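Local coordinates for lombricine kinase (Urechis caupo, PDB 3JPZ), which catalyses, as a phosphagen kinase of the ATP:guanido phosphotransferase family, the phosphoryl transfer between ATP and the guanidino compound lombricine, at residues 137-142 against 198-203; 181-186 against 193-198; 82-87 against 327-332; 59-64 against 74-79; 120-125 against 256-261. One frame throughout, in Å; residues are numbered along the deposited sequence.

Contact 1 of 5, residues 137-142 against 198-203; sequences ERREVE and WPDARG
The guanidinium of Arg-202 lies between Arg-138 and Trp-198: Arg-138 CD stands 3.4 Å above the centre of one face, and Trp-198 CE3 covers the opposite face nearer the rim. The Arg-138 guanidinium continues over the first face, its plane 10° from that of Arg-202, bringing two donors, Arg-138 NE and Arg-202 NH2, to 3.3 Å without a bond. Arg-139 grips Asp-200 with the edge of its guanidinium, NE to OD1 at 3.2 Å and NH2 to OD2 at 2.9 Å. Both oxygens are met on their syn sides, though tilted out of the carboxylate plane; the NH2-to-OD2 bond is nearly straight, 168° at the hydrogen. Ala-201, in the type II turn 199-202, sets CB 3.7 Å from Arg-138 O. Arg-139 also donates to Phe-11 O and Ala-9 O of the second subunit, placing this salt bridge at the dimer interface. The close like charges are probably tolerated because Arg-138 pairs with Asp-197 and, through a water, with Asp-200 OD1, while Arg-202 donates to the carbonyls of Asp-200 and Asn-217.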
# COMPACT_ATOMS: atom_id res chain seq x y z
N GLU A 137 7.63 2.50 -17.97
CA GLU A 137 6.38 2.57 -18.70
C GLU A 137 5.67 3.87 -18.37
O GLU A 137 5.16 4.56 -19.25
CB GLU A 137 5.48 1.39 -18.31
CG GLU A 137 5.76 0.11 -19.06
CD GLU A 137 4.76 -0.98 -18.70
OE1 GLU A 137 4.76 -1.43 -17.54
OE2 GLU A 137 3.98 -1.38 -19.58
N ARG A 138 5.65 4.21 -17.09
CA ARG A 138 4.89 5.34 -16.59
C ARG A 138 5.47 6.64 -17.12
O ARG A 138 4.74 7.57 -17.44
CB ARG A 138 4.92 5.36 -15.06
CG ARG A 138 3.84 6.21 -14.42
CD ARG A 138 4.05 6.33 -12.92
NE ARG A 138 3.72 5.08 -12.23
CZ ARG A 138 4.61 4.28 -11.63
NH1 ARG A 138 5.90 4.58 -11.61
NH2 ARG A 138 4.19 3.18 -11.04
N ARG A 139 6.79 6.69 -17.19
CA ARG A 139 7.48 7.84 -17.74
C ARG A 139 7.16 7.97 -19.22
O ARG A 139 7.12 9.08 -19.73
CB ARG A 139 8.99 7.72 -17.55
CG ARG A 139 9.46 8.04 -16.14
CD ARG A 139 10.76 7.32 -15.85
NE ARG A 139 11.20 7.50 -14.47
CZ ARG A 139 12.33 7.00 -13.98
NH1 ARG A 139 13.13 6.28 -14.76
NH2 ARG A 139 12.65 7.22 -12.71
N GLU A 140 6.96 6.84 -19.89
CA GLU A 140 6.59 6.82 -21.30
C GLU A 140 5.16 7.33 -21.50
O GLU A 140 4.88 8.03 -22.46
CB GLU A 140 6.74 5.42 -21.88
CG GLU A 140 6.29 5.28 -23.34
CD GLU A 140 7.13 6.10 -24.30
OE1 GLU A 140 8.11 6.71 -23.86
OE2 GLU A 140 6.79 6.13 -25.51
N VAL A 141 4.25 6.97 -20.60
CA VAL A 141 2.93 7.58 -20.61
C VAL A 141 3.06 9.10 -20.46
O VAL A 141 2.56 9.86 -21.29
CB VAL A 141 2.01 7.07 -19.48
CG1 VAL A 141 0.72 7.85 -19.49
CG2 VAL A 141 1.74 5.59 -19.63
N GLU A 142 3.75 9.54 -19.41
CA GLU A 142 3.93 10.96 -19.17
C GLU A 142 4.56 11.65 -20.38
O GLU A 142 4.19 12.76 -20.72
CB GLU A 142 4.80 11.21 -17.94
CG GLU A 142 5.05 12.70 -17.67
CD GLU A 142 6.10 12.93 -16.60
OE1 GLU A 142 7.10 12.19 -16.57
OE2 GLU A 142 5.92 13.85 -15.77
N TRP A 198 5.49 7.34 -6.21
CA TRP A 198 4.88 8.66 -6.16
C TRP A 198 5.92 9.72 -5.83
O TRP A 198 6.68 9.54 -4.88
CB TRP A 198 3.80 8.70 -5.09
CG TRP A 198 2.93 9.87 -5.29
CD1 TRP A 198 3.09 11.11 -4.79
CD2 TRP A 198 1.76 9.91 -6.11
NE1 TRP A 198 2.08 11.93 -5.22
CE2 TRP A 198 1.25 11.22 -6.04
CE3 TRP A 198 1.08 8.97 -6.88
CZ2 TRP A 198 0.11 11.61 -6.71
CZ3 TRP A 198 -0.06 9.36 -7.56
CH2 TRP A 198 -0.54 10.67 -7.46
N PRO A 199 5.96 10.83 -6.59
CA PRO A 199 5.12 11.24 -7.73
C PRO A 199 5.88 11.25 -9.06
O PRO A 199 5.65 12.12 -9.90
CB PRO A 199 4.79 12.69 -7.38
CG PRO A 199 5.92 13.15 -6.43
CD PRO A 199 6.81 11.95 -6.17
N ASP A 200 6.80 10.31 -9.23
CA ASP A 200 7.53 10.19 -10.47
C ASP A 200 6.59 10.01 -11.66
O ASP A 200 5.74 9.11 -11.68
CB ASP A 200 8.48 9.00 -10.39
CG ASP A 200 9.42 8.93 -11.56
OD1 ASP A 200 8.95 9.02 -12.71
OD2 ASP A 200 10.63 8.81 -11.31
N ALA A 201 6.73 10.89 -12.66
CA ALA A 201 5.92 10.84 -13.87
C ALA A 201 4.45 11.16 -13.61
O ALA A 201 3.58 10.77 -14.38
CB ALA A 201 6.06 9.49 -14.55
N ARG A 202 4.18 11.87 -12.52
CA ARG A 202 2.84 12.42 -12.28
C ARG A 202 2.89 13.89 -12.60
O ARG A 202 3.91 14.54 -12.37
CB ARG A 202 2.41 12.25 -10.83
CG ARG A 202 1.78 10.92 -10.53
CD ARG A 202 2.76 9.80 -10.79
NE ARG A 202 2.18 8.52 -10.41
CZ ARG A 202 2.85 7.51 -9.87
NH1 ARG A 202 4.15 7.61 -9.63
NH2 ARG A 202 2.21 6.39 -9.56
N GLY A 203 1.80 14.44 -13.13
CA GLY A 203 1.78 15.85 -13.43
C GLY A 203 0.41 16.42 -13.71
O GLY A 203 -0.57 15.70 -13.89
O HOH W 1 7.54 6.34 -13.31

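Contact 2 of 5, residues 181-186 against 193-198; sequences FQKPTG and ASVRDW
Two loops flanking helix 187-191 in the catalytic domain meet here, and Trp-198, closing a type II turn from Val-195, presents its indole to Lys-183 on one face and to Phe-181 at the rim. The Lys-183 chain runs over that face: its CB sits 3.5 Å from the centroid of the five-membered ring, 8° off the normal, a CH-pi contact. CG is anti to the backbone N (chi1 -173°) and the chain stays extended, which carries CD to Trp-198 CB at 3.5 Å. Over the same face Pro-184 CD reaches Trp-198 CH2 at 3.4 Å. Phe-181 meets the indole rim to rim, Phe-181 CE1 to Trp-198 CH2 at 3.5 Å, with planes 86° and centroids 5.9 Å apart. Val-195 CG1 packs 3.7 Å from Pro-184 CD. At the far end of the lysine two waters accept from NZ, lying between it and the carbonyls of Val-195 and Trp-198. With no direct hydrogen bond between the segments, cohesion is apolar along the lysine methylenes and water-mediated at the ammonium.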
# COMPACT_ATOMS: atom_id res chain seq x y z
N PHE A 181 -3.93 17.24 -7.66
CA PHE A 181 -4.21 15.91 -7.12
C PHE A 181 -3.07 15.47 -6.21
O PHE A 181 -1.92 15.88 -6.38
CB PHE A 181 -4.46 14.89 -8.24
CG PHE A 181 -3.26 14.62 -9.13
CD1 PHE A 181 -2.38 13.61 -8.83
CD2 PHE A 181 -3.06 15.37 -10.28
CE1 PHE A 181 -1.29 13.35 -9.65
CE2 PHE A 181 -1.98 15.10 -11.11
CZ PHE A 181 -1.09 14.10 -10.80
N GLN A 182 -3.42 14.66 -5.22
CA GLN A 182 -2.50 14.24 -4.17
C GLN A 182 -2.23 12.75 -4.34
O GLN A 182 -2.92 12.08 -5.10
CB GLN A 182 -3.13 14.46 -2.80
CG GLN A 182 -3.73 15.84 -2.58
CD GLN A 182 -2.75 16.80 -1.95
OE1 GLN A 182 -1.66 17.03 -2.47
NE2 GLN A 182 -3.14 17.38 -0.82
N LYS A 183 -1.23 12.22 -3.64
CA LYS A 183 -1.05 10.78 -3.62
C LYS A 183 -2.36 10.15 -3.17
O LYS A 183 -2.91 10.48 -2.12
CB LYS A 183 0.10 10.38 -2.69
CG LYS A 183 0.45 8.89 -2.77
CD LYS A 183 1.83 8.57 -2.19
CE LYS A 183 2.07 7.06 -2.07
NZ LYS A 183 3.26 6.74 -1.23
N PRO A 184 -2.91 9.25 -3.99
CA PRO A 184 -4.17 8.63 -3.55
C PRO A 184 -3.97 7.71 -2.35
O PRO A 184 -2.92 7.10 -2.20
CB PRO A 184 -4.61 7.84 -4.78
CG PRO A 184 -3.95 8.55 -5.93
CD PRO A 184 -2.64 9.04 -5.41
N THR A 185 -4.99 7.64 -1.50
CA THR A 185 -4.94 6.90 -0.25
C THR A 185 -6.11 5.93 -0.15
O THR A 185 -6.22 5.17 0.81
CB THR A 185 -5.04 7.85 0.95
OG1 THR A 185 -6.27 8.58 0.87
CG2 THR A 185 -3.87 8.82 0.96
N GLY A 186 -6.99 5.96 -1.15
CA GLY A 186 -8.10 5.04 -1.21
C GLY A 186 -7.61 3.61 -1.31
O GLY A 186 -6.55 3.34 -1.88
N ALA A 193 -1.40 -1.30 -5.80
CA ALA A 193 -0.06 -0.77 -6.03
C ALA A 193 -0.10 0.26 -7.14
O ALA A 193 0.84 0.38 -7.92
CB ALA A 193 0.91 -1.89 -6.38
N SER A 194 -1.18 1.03 -7.22
CA SER A 194 -1.30 2.04 -8.25
C SER A 194 -0.67 3.36 -7.84
O SER A 194 -0.64 4.31 -8.62
CB SER A 194 -2.76 2.25 -8.63
OG SER A 194 -3.23 1.18 -9.43
N VAL A 195 -0.13 3.43 -6.62
CA VAL A 195 0.54 4.64 -6.14
C VAL A 195 2.07 4.48 -5.98
O VAL A 195 2.71 5.22 -5.26
CB VAL A 195 -0.09 5.16 -4.81
CG1 VAL A 195 -1.55 5.52 -5.02
CG2 VAL A 195 0.03 4.14 -3.70
N ARG A 196 2.65 3.52 -6.70
CA ARG A 196 4.09 3.28 -6.62
C ARG A 196 4.92 4.42 -7.19
O ARG A 196 4.56 5.05 -8.17
CB ARG A 196 4.44 2.00 -7.37
CG ARG A 196 4.31 0.74 -6.55
CD ARG A 196 4.35 -0.51 -7.44
NE ARG A 196 3.42 -0.37 -8.55
CZ ARG A 196 3.77 -0.25 -9.83
NH1 ARG A 196 5.06 -0.28 -10.19
NH2 ARG A 196 2.83 -0.12 -10.74
N ASP A 197 6.07 4.65 -6.56
CA ASP A 197 7.04 5.65 -7.01
C ASP A 197 6.46 7.05 -7.07
O ASP A 197 6.90 7.87 -7.88
CB ASP A 197 7.56 5.27 -8.39
CG ASP A 197 7.85 3.81 -8.52
OD1 ASP A 197 8.76 3.32 -7.83
OD2 ASP A 197 7.14 3.13 -9.30
N TRP A 198 5.49 7.34 -6.21
CA TRP A 198 4.88 8.66 -6.16
C TRP A 198 5.92 9.72 -5.83
O TRP A 198 6.68 9.54 -4.88
CB TRP A 198 3.80 8.70 -5.09
CG TRP A 198 2.93 9.87 -5.29
CD1 TRP A 198 3.09 11.11 -4.79
CD2 TRP A 198 1.76 9.91 -6.11
NE1 TRP A 198 2.08 11.93 -5.22
CE2 TRP A 198 1.25 11.22 -6.04
CE3 TRP A 198 1.08 8.97 -6.88
CZ2 TRP A 198 0.11 11.61 -6.71
CZ3 TRP A 198 -0.06 9.36 -7.56
CH2 TRP A 198 -0.54 10.67 -7.46
O HOH W 2 4.68 5.80 -3.59
O HOH W 3 5.76 8.36 -2.15

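Contact 3 of 5, residues 82-87 against 327-332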
# COMPACT_ATOMS: atom_id res chain seq x y z
N GLU A 82 -22.47 -6.73 -13.33
CA GLU A 82 -23.12 -6.35 -12.09
C GLU A 82 -22.99 -4.85 -11.88
O GLU A 82 -23.96 -4.17 -11.61
CB GLU A 82 -22.51 -7.08 -10.89
CG GLU A 82 -23.08 -6.60 -9.56
CD GLU A 82 -22.82 -7.58 -8.43
OE1 GLU A 82 -22.11 -8.58 -8.66
OE2 GLU A 82 -23.33 -7.35 -7.32
N LYS A 83 -21.77 -4.35 -12.02
CA LYS A 83 -21.48 -2.95 -11.74
C LYS A 83 -22.30 -2.03 -12.63
O LYS A 83 -22.77 -0.98 -12.19
CB LYS A 83 -19.99 -2.67 -11.95
CG LYS A 83 -19.64 -1.20 -11.98
CD LYS A 83 -19.84 -0.56 -10.62
CE LYS A 83 -19.79 0.95 -10.70
NZ LYS A 83 -20.43 1.58 -9.51
N HIS A 84 -22.47 -2.43 -13.88
CA HIS A 84 -23.14 -1.58 -14.85
C HIS A 84 -24.57 -2.03 -15.09
O HIS A 84 -25.18 -1.70 -16.12
CB HIS A 84 -22.32 -1.54 -16.14
CG HIS A 84 -20.98 -0.91 -15.94
ND1 HIS A 84 -20.81 0.46 -15.89
CD2 HIS A 84 -19.76 -1.44 -15.71
CE1 HIS A 84 -19.54 0.74 -15.67
NE2 HIS A 84 -18.88 -0.40 -15.55
N LYS A 85 -25.10 -2.77 -14.12
CA LYS A 85 -26.51 -3.13 -14.07
C LYS A 85 -27.04 -3.59 -15.42
O LYS A 85 -27.96 -2.98 -15.98
CB LYS A 85 -27.33 -1.96 -13.55
CG LYS A 85 -26.92 -1.49 -12.16
CD LYS A 85 -27.95 -0.54 -11.57
CE LYS A 85 -27.39 0.24 -10.39
NZ LYS A 85 -26.34 1.21 -10.80
N GLY A 86 -26.49 -4.68 -15.93
CA GLY A 86 -26.93 -5.23 -17.20
C GLY A 86 -26.03 -4.79 -18.33
O GLY A 86 -26.31 -3.82 -19.03
N PHE A 87 -24.93 -5.52 -18.50
CA PHE A 87 -24.04 -5.35 -19.64
C PHE A 87 -23.26 -6.66 -19.75
O PHE A 87 -22.21 -6.83 -19.13
CB PHE A 87 -23.12 -4.15 -19.44
CG PHE A 87 -22.39 -3.72 -20.69
CD1 PHE A 87 -22.92 -2.73 -21.50
CD2 PHE A 87 -21.19 -4.30 -21.05
CE1 PHE A 87 -22.25 -2.34 -22.65
CE2 PHE A 87 -20.53 -3.92 -22.19
CZ PHE A 87 -21.06 -2.93 -23.00
N ALA A 327 -24.42 6.74 -14.75
CA ALA A 327 -23.92 5.63 -15.56
C ALA A 327 -22.69 6.03 -16.38
O ALA A 327 -22.33 7.19 -16.45
CB ALA A 327 -25.00 5.12 -16.47
N ARG A 328 -22.06 5.04 -17.01
CA ARG A 328 -20.83 5.27 -17.77
C ARG A 328 -20.80 4.44 -19.04
O ARG A 328 -20.08 4.78 -19.98
CB ARG A 328 -19.62 4.90 -16.93
CG ARG A 328 -19.46 5.73 -15.69
CD ARG A 328 -18.98 7.13 -16.01
NE ARG A 328 -18.64 7.85 -14.80
CZ ARG A 328 -19.52 8.52 -14.06
NH1 ARG A 328 -20.79 8.58 -14.43
NH2 ARG A 328 -19.11 9.13 -12.96
N LEU A 329 -21.55 3.35 -19.03
CA LEU A 329 -21.74 2.47 -20.18
C LEU A 329 -23.13 2.67 -20.75
O LEU A 329 -24.01 3.20 -20.06
CB LEU A 329 -21.64 1.01 -19.75
CG LEU A 329 -20.31 0.26 -19.76
CD1 LEU A 329 -20.60 -1.21 -19.45
CD2 LEU A 329 -19.60 0.38 -21.10
N LYS A 330 -23.31 2.25 -21.99
CA LYS A 330 -24.62 2.02 -22.63
C LYS A 330 -25.14 3.25 -23.37
O LYS A 330 -25.97 3.14 -24.27
CB LYS A 330 -25.63 1.49 -21.61
CG LYS A 330 -25.36 0.03 -21.24
CD LYS A 330 -26.53 -0.58 -20.49
CE LYS A 330 -26.29 -0.61 -18.99
NZ LYS A 330 -27.49 -1.08 -18.24
N LYS A 331 -24.66 4.42 -22.97
CA LYS A 331 -24.92 5.66 -23.69
C LYS A 331 -23.58 6.23 -24.15
O LYS A 331 -22.56 6.00 -23.51
CB LYS A 331 -25.64 6.66 -22.79
CG LYS A 331 -26.98 6.14 -22.28
CD LYS A 331 -27.69 7.17 -21.43
CE LYS A 331 -28.98 6.59 -20.85
NZ LYS A 331 -30.05 6.46 -21.87
N SER A 332 -23.60 6.98 -25.24
CA SER A 332 -22.38 7.62 -25.71
C SER A 332 -22.07 8.85 -24.86
O SER A 332 -22.86 9.24 -24.00
CB SER A 332 -22.50 8.02 -27.17
OG SER A 332 -23.40 9.11 -27.32
O HOH W 4 -22.87 2.15 -16.62
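Leu-329 crosses both His-84 and Phe-87 at about a right angle, and its CD1 makes the close contact with each ring. It stands 3.4 Å from the Phe-87 centroid, 15° off the normal, and 3.9 Å from the His-84 centroid, offset toward the rim: two CH-pi contacts. The opposite imidazole face carries Lys-83 CG, while an in-plane water lies 2.8 Å from His-84 ND1 and accepts from Leu-329 N. His-84 NE2 is bound to Pro-271 O; partners at both ring nitrogens should restrict its rotation. Lys-330 slides past Phe-87 in the opposite direction, its CG 3.7 Å from Phe-87 CD1 at the ring edge. A bend at chi3 (-100°) turns its CE toward the carbonyls, and NZ bonds Lys-85 O at 3.0 Å from above the carbonyl plane, and more weakly His-84 O and Gly-86 O. Lys-85 is C-prime of the Schellman motif ending helix 73-83, so the contact joins that helix end to the loop between strand 320-325 and helix 333-355; Ile-80 packs on Phe-87 and Leu-329.

Contact 4 of 5, residues 59-64 against 74-79; sequences IGLIAG and ELFDAV
Leu-75 touches Leu-61 first: its CD2 lies 4.0 Å from Leu-61 CD1 as the two side chains slide past each other in opposite directions. One residue on, Phe-76 offers a ring face to the other methyl of the same leucine. Leu-61 CD2 stands 3.6 Å from the ring centroid, 19° off the normal, in a CH-pi contact, and it comes within 3.4 Å of Phe-76 CD1. A chi1 of -179° sets Leu-61 CG anti to the backbone N, on the helix side. The far end of the ring reaches Ala-63, Phe-76 CZ to Ala-63 CA at 3.8 Å. This is helix-against-loop packing in the N-terminal domain of the phosphagen kinase fold: helix 73-83 lies on the loop after helix 44-53, and Val-47 of that earlier helix touches both Leu-61 and Phe-76. A turn further along, Val-79 follows, its CB 3.8 Å from Leu-61 CD2. Val-79 CG1, anti to the backbone N (chi1 159°), meets Ile-59 CG2 at 3.3 Å, tighter than usual van der Waals contact.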
# COMPACT_ATOMS: atom_id res chain seq x y z
N ILE A 59 -15.85 -3.07 -5.75
CA ILE A 59 -15.77 -3.97 -6.88
C ILE A 59 -14.63 -4.94 -6.61
O ILE A 59 -14.82 -6.13 -6.57
CB ILE A 59 -15.49 -3.24 -8.19
CG1 ILE A 59 -16.57 -2.19 -8.47
CG2 ILE A 59 -15.43 -4.23 -9.33
CD1 ILE A 59 -16.33 -1.40 -9.75
N GLY A 60 -13.44 -4.38 -6.43
CA GLY A 60 -12.27 -5.17 -6.06
C GLY A 60 -11.49 -5.70 -7.25
O GLY A 60 -10.50 -6.41 -7.08
N LEU A 61 -11.94 -5.36 -8.45
CA LEU A 61 -11.29 -5.84 -9.67
C LEU A 61 -10.62 -4.68 -10.38
O LEU A 61 -11.21 -3.62 -10.55
CB LEU A 61 -12.31 -6.50 -10.59
CG LEU A 61 -11.74 -7.05 -11.90
CD1 LEU A 61 -10.77 -8.18 -11.61
CD2 LEU A 61 -12.86 -7.52 -12.82
N ILE A 62 -9.38 -4.88 -10.83
CA ILE A 62 -8.68 -3.84 -11.54
C ILE A 62 -7.73 -4.43 -12.59
O ILE A 62 -7.08 -5.44 -12.36
CB ILE A 62 -7.90 -2.93 -10.57
CG1 ILE A 62 -7.31 -1.74 -11.31
CG2 ILE A 62 -6.83 -3.74 -9.84
CD1 ILE A 62 -6.95 -0.57 -10.42
N ALA A 63 -7.70 -3.80 -13.76
CA ALA A 63 -6.84 -4.28 -14.83
C ALA A 63 -5.42 -3.81 -14.59
O ALA A 63 -5.18 -2.64 -14.27
CB ALA A 63 -7.35 -3.77 -16.18
N GLY A 64 -4.48 -4.73 -14.72
CA GLY A 64 -3.08 -4.35 -14.74
C GLY A 64 -2.72 -3.77 -16.09
O GLY A 64 -1.77 -3.00 -16.22
N GLU A 74 -13.54 -13.59 -18.41
CA GLU A 74 -14.73 -14.13 -17.77
C GLU A 74 -14.94 -13.52 -16.39
O GLU A 74 -16.07 -13.50 -15.88
CB GLU A 74 -14.64 -15.65 -17.67
CG GLU A 74 -13.98 -16.17 -16.41
CD GLU A 74 -14.11 -17.67 -16.29
OE1 GLU A 74 -15.25 -18.16 -16.27
OE2 GLU A 74 -13.07 -18.35 -16.24
N LEU A 75 -13.87 -13.01 -15.80
CA LEU A 75 -13.96 -12.36 -14.50
C LEU A 75 -14.38 -10.90 -14.66
O LEU A 75 -15.26 -10.41 -13.94
CB LEU A 75 -12.63 -12.46 -13.74
CG LEU A 75 -12.61 -11.80 -12.37
CD1 LEU A 75 -13.83 -12.18 -11.53
CD2 LEU A 75 -11.32 -12.16 -11.64
N PHE A 76 -13.75 -10.21 -15.59
CA PHE A 76 -14.13 -8.84 -15.86
C PHE A 76 -15.55 -8.79 -16.37
O PHE A 76 -16.31 -7.92 -15.98
CB PHE A 76 -13.18 -8.19 -16.86
CG PHE A 76 -11.88 -7.77 -16.25
CD1 PHE A 76 -11.70 -6.48 -15.80
CD2 PHE A 76 -10.87 -8.69 -16.07
CE1 PHE A 76 -10.52 -6.10 -15.23
CE2 PHE A 76 -9.69 -8.31 -15.48
CZ PHE A 76 -9.51 -7.03 -15.06
N ASP A 77 -15.93 -9.74 -17.21
CA ASP A 77 -17.26 -9.68 -17.81
C ASP A 77 -18.34 -9.84 -16.73
O ASP A 77 -19.36 -9.16 -16.76
CB ASP A 77 -17.41 -10.73 -18.90
CG ASP A 77 -16.82 -10.27 -20.22
OD1 ASP A 77 -16.09 -9.25 -20.23
OD2 ASP A 77 -17.10 -10.91 -21.25
N ALA A 78 -18.11 -10.72 -15.77
CA ALA A 78 -19.10 -10.93 -14.73
C ALA A 78 -19.21 -9.69 -13.85
O ALA A 78 -20.31 -9.28 -13.46
CB ALA A 78 -18.74 -12.14 -13.89
N VAL A 79 -18.07 -9.10 -13.53
CA VAL A 79 -18.04 -7.95 -12.65
C VAL A 79 -18.69 -6.75 -13.35
O VAL A 79 -19.53 -6.07 -12.78
CB VAL A 79 -16.60 -7.62 -12.20
CG1 VAL A 79 -16.49 -6.21 -11.73
CG2 VAL A 79 -16.17 -8.58 -11.09

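Contact 5 of 5, residues 120-125 against 256-261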
# COMPACT_ATOMS: atom_id res chain seq x y z
N THR A 120 -13.19 12.57 -18.39
CA THR A 120 -13.06 11.18 -18.77
C THR A 120 -11.63 10.78 -18.49
O THR A 120 -10.84 11.58 -18.00
CB THR A 120 -13.39 10.95 -20.26
OG1 THR A 120 -13.52 9.54 -20.50
CG2 THR A 120 -12.29 11.53 -21.15
N GLY A 121 -11.31 9.54 -18.78
CA GLY A 121 -9.95 9.07 -18.65
C GLY A 121 -9.56 8.39 -19.94
O GLY A 121 -10.40 7.91 -20.69
N ARG A 122 -8.27 8.33 -20.18
CA ARG A 122 -7.75 7.62 -21.34
C ARG A 122 -6.54 6.82 -20.91
O ARG A 122 -5.75 7.28 -20.09
CB ARG A 122 -7.39 8.61 -22.44
CG ARG A 122 -8.60 9.29 -23.07
CD ARG A 122 -9.44 8.29 -23.85
NE ARG A 122 -10.57 8.92 -24.52
CZ ARG A 122 -11.77 9.11 -23.97
NH1 ARG A 122 -11.99 8.71 -22.73
NH2 ARG A 122 -12.74 9.69 -24.65
N GLY A 123 -6.44 5.60 -21.43
CA GLY A 123 -5.22 4.83 -21.35
C GLY A 123 -4.45 4.97 -22.65
O GLY A 123 -5.03 5.24 -23.70
N ILE A 124 -3.13 4.80 -22.58
CA ILE A 124 -2.29 4.83 -23.77
C ILE A 124 -1.95 3.40 -24.17
O ILE A 124 -1.30 2.68 -23.42
CB ILE A 124 -1.01 5.63 -23.51
CG1 ILE A 124 -1.34 7.00 -22.88
CG2 ILE A 124 -0.20 5.82 -24.79
CD1 ILE A 124 -2.25 7.88 -23.73
N ARG A 125 -2.42 2.97 -25.34
CA ARG A 125 -2.26 1.58 -25.76
C ARG A 125 -0.78 1.20 -25.80
O ARG A 125 0.07 2.00 -26.17
CB ARG A 125 -2.92 1.34 -27.11
CG ARG A 125 -2.71 -0.06 -27.66
CD ARG A 125 -3.74 -0.39 -28.73
NE ARG A 125 -5.06 -0.61 -28.17
CZ ARG A 125 -6.19 -0.59 -28.87
NH1 ARG A 125 -6.17 -0.35 -30.17
NH2 ARG A 125 -7.35 -0.80 -28.26
N ARG A 256 0.98 6.26 -31.27
CA ARG A 256 0.24 5.97 -30.05
C ARG A 256 -1.25 6.24 -30.24
O ARG A 256 -1.66 7.00 -31.11
CB ARG A 256 0.80 6.79 -28.89
CG ARG A 256 2.19 6.35 -28.42
CD ARG A 256 2.17 4.94 -27.84
NE ARG A 256 3.44 4.58 -27.20
CZ ARG A 256 3.72 3.38 -26.71
NH1 ARG A 256 2.82 2.40 -26.78
NH2 ARG A 256 4.89 3.14 -26.15
N GLU A 257 -2.06 5.60 -29.40
CA GLU A 257 -3.51 5.72 -29.52
C GLU A 257 -4.18 5.39 -28.19
O GLU A 257 -3.67 4.59 -27.41
CB GLU A 257 -4.01 4.77 -30.60
CG GLU A 257 -3.66 3.30 -30.35
CD GLU A 257 -3.83 2.44 -31.59
OE1 GLU A 257 -3.92 3.01 -32.70
OE2 GLU A 257 -3.86 1.20 -31.46
N TYR A 258 -5.33 6.01 -27.93
CA TYR A 258 -6.10 5.67 -26.74
C TYR A 258 -6.47 4.19 -26.78
O TYR A 258 -6.75 3.64 -27.84
CB TYR A 258 -7.39 6.50 -26.67
CG TYR A 258 -7.19 8.00 -26.58
CD1 TYR A 258 -6.11 8.55 -25.91
CD2 TYR A 258 -8.11 8.87 -27.15
CE1 TYR A 258 -5.93 9.92 -25.83
CE2 TYR A 258 -7.95 10.24 -27.06
CZ TYR A 258 -6.86 10.76 -26.40
OH TYR A 258 -6.71 12.12 -26.31
N MET A 259 -6.47 3.54 -25.62
CA MET A 259 -7.01 2.20 -25.51
C MET A 259 -8.51 2.25 -25.70
O MET A 259 -9.21 2.95 -24.97
CB MET A 259 -6.73 1.61 -24.13
CG MET A 259 -5.27 1.38 -23.82
SD MET A 259 -5.11 0.87 -22.10
CE MET A 259 -3.35 1.06 -21.87
N TRP A 260 -9.00 1.49 -26.67
CA TRP A 260 -10.42 1.50 -27.00
C TRP A 260 -10.76 0.25 -27.78
O TRP A 260 -10.07 -0.10 -28.74
CB TRP A 260 -10.75 2.73 -27.84
CG TRP A 260 -12.18 2.77 -28.31
CD1 TRP A 260 -13.24 3.36 -27.67
CD2 TRP A 260 -12.71 2.21 -29.52
NE1 TRP A 260 -14.38 3.20 -28.41
CE2 TRP A 260 -14.09 2.49 -29.55
CE3 TRP A 260 -12.15 1.49 -30.58
CZ2 TRP A 260 -14.91 2.08 -30.60
CZ3 TRP A 260 -12.97 1.08 -31.62
CH2 TRP A 260 -14.34 1.38 -31.62
N ASN A 261 -11.83 -0.43 -27.38
CA ASN A 261 -12.34 -1.50 -28.21
C ASN A 261 -13.84 -1.37 -28.39
O ASN A 261 -14.51 -0.66 -27.63
CB ASN A 261 -11.91 -2.89 -27.70
CG ASN A 261 -12.66 -3.32 -26.45
OD1 ASN A 261 -13.86 -3.16 -26.36
ND2 ASN A 261 -11.94 -3.90 -25.50
O HOH W 5 -8.85 4.49 -22.94
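Gly-123 to Arg-125 and Glu-257 to Met-259 are joined by a single beta bridge at Ile-124 and Tyr-258, with Met-259 N bonded to Gly-123 O and Arg-125 N to Glu-257 O, both at 2.9 Å; the touching parts run 114° apart. The second bond is nearly along the C=O axis (173°). Arg-122 lays CD over one face of Tyr-258, 3.7 Å from the centroid in a CH-pi contact, its guanidinium turned 82° from the ring. Arg-125 is bent at chi3; its NH1 reaches Glu-257 OE2 at 3.1 Å, a salt bridge met from above the carboxylate plane. Its NH2 donates to Trp-260 O at 2.8 Å and is also paired with Glu-66. A water accepts from Gly-123 N and donates to Met-259 O. The bridge thus ties the end of strand 113-122, a member of the large antiparallel sheet, to the segment leading into strand 260-261; Tyr-258 packs on helix 233-252 and Ile-124 on helix 135-149 as well as 233-252.

How the contacts relate
From the N terminus, contact 4 closes first, a short loop of the N-terminal domain between 59-64 and 74-79. The same helix, 73-83, then ends in contact 3, whose partner 327-332 lies 240 residues on, so its loop encloses contacts 5, 1 and 2. Contact 5 runs from strand 113-122 to 256-261 and surrounds contact 1, from helix 135-149 to 198-203; contact 2 lies within that, and none cross. Lys-83 packs on Ile-59 between contacts 3 and 4, and Ile-62 on Ser-194 between contacts 4 and 2. Contacts 1 and 2 share Trp-198 and both reach the second subunit, while contacts 1 and 3 lie on opposite sides of the chain's centre, their centres about 30 Å apart.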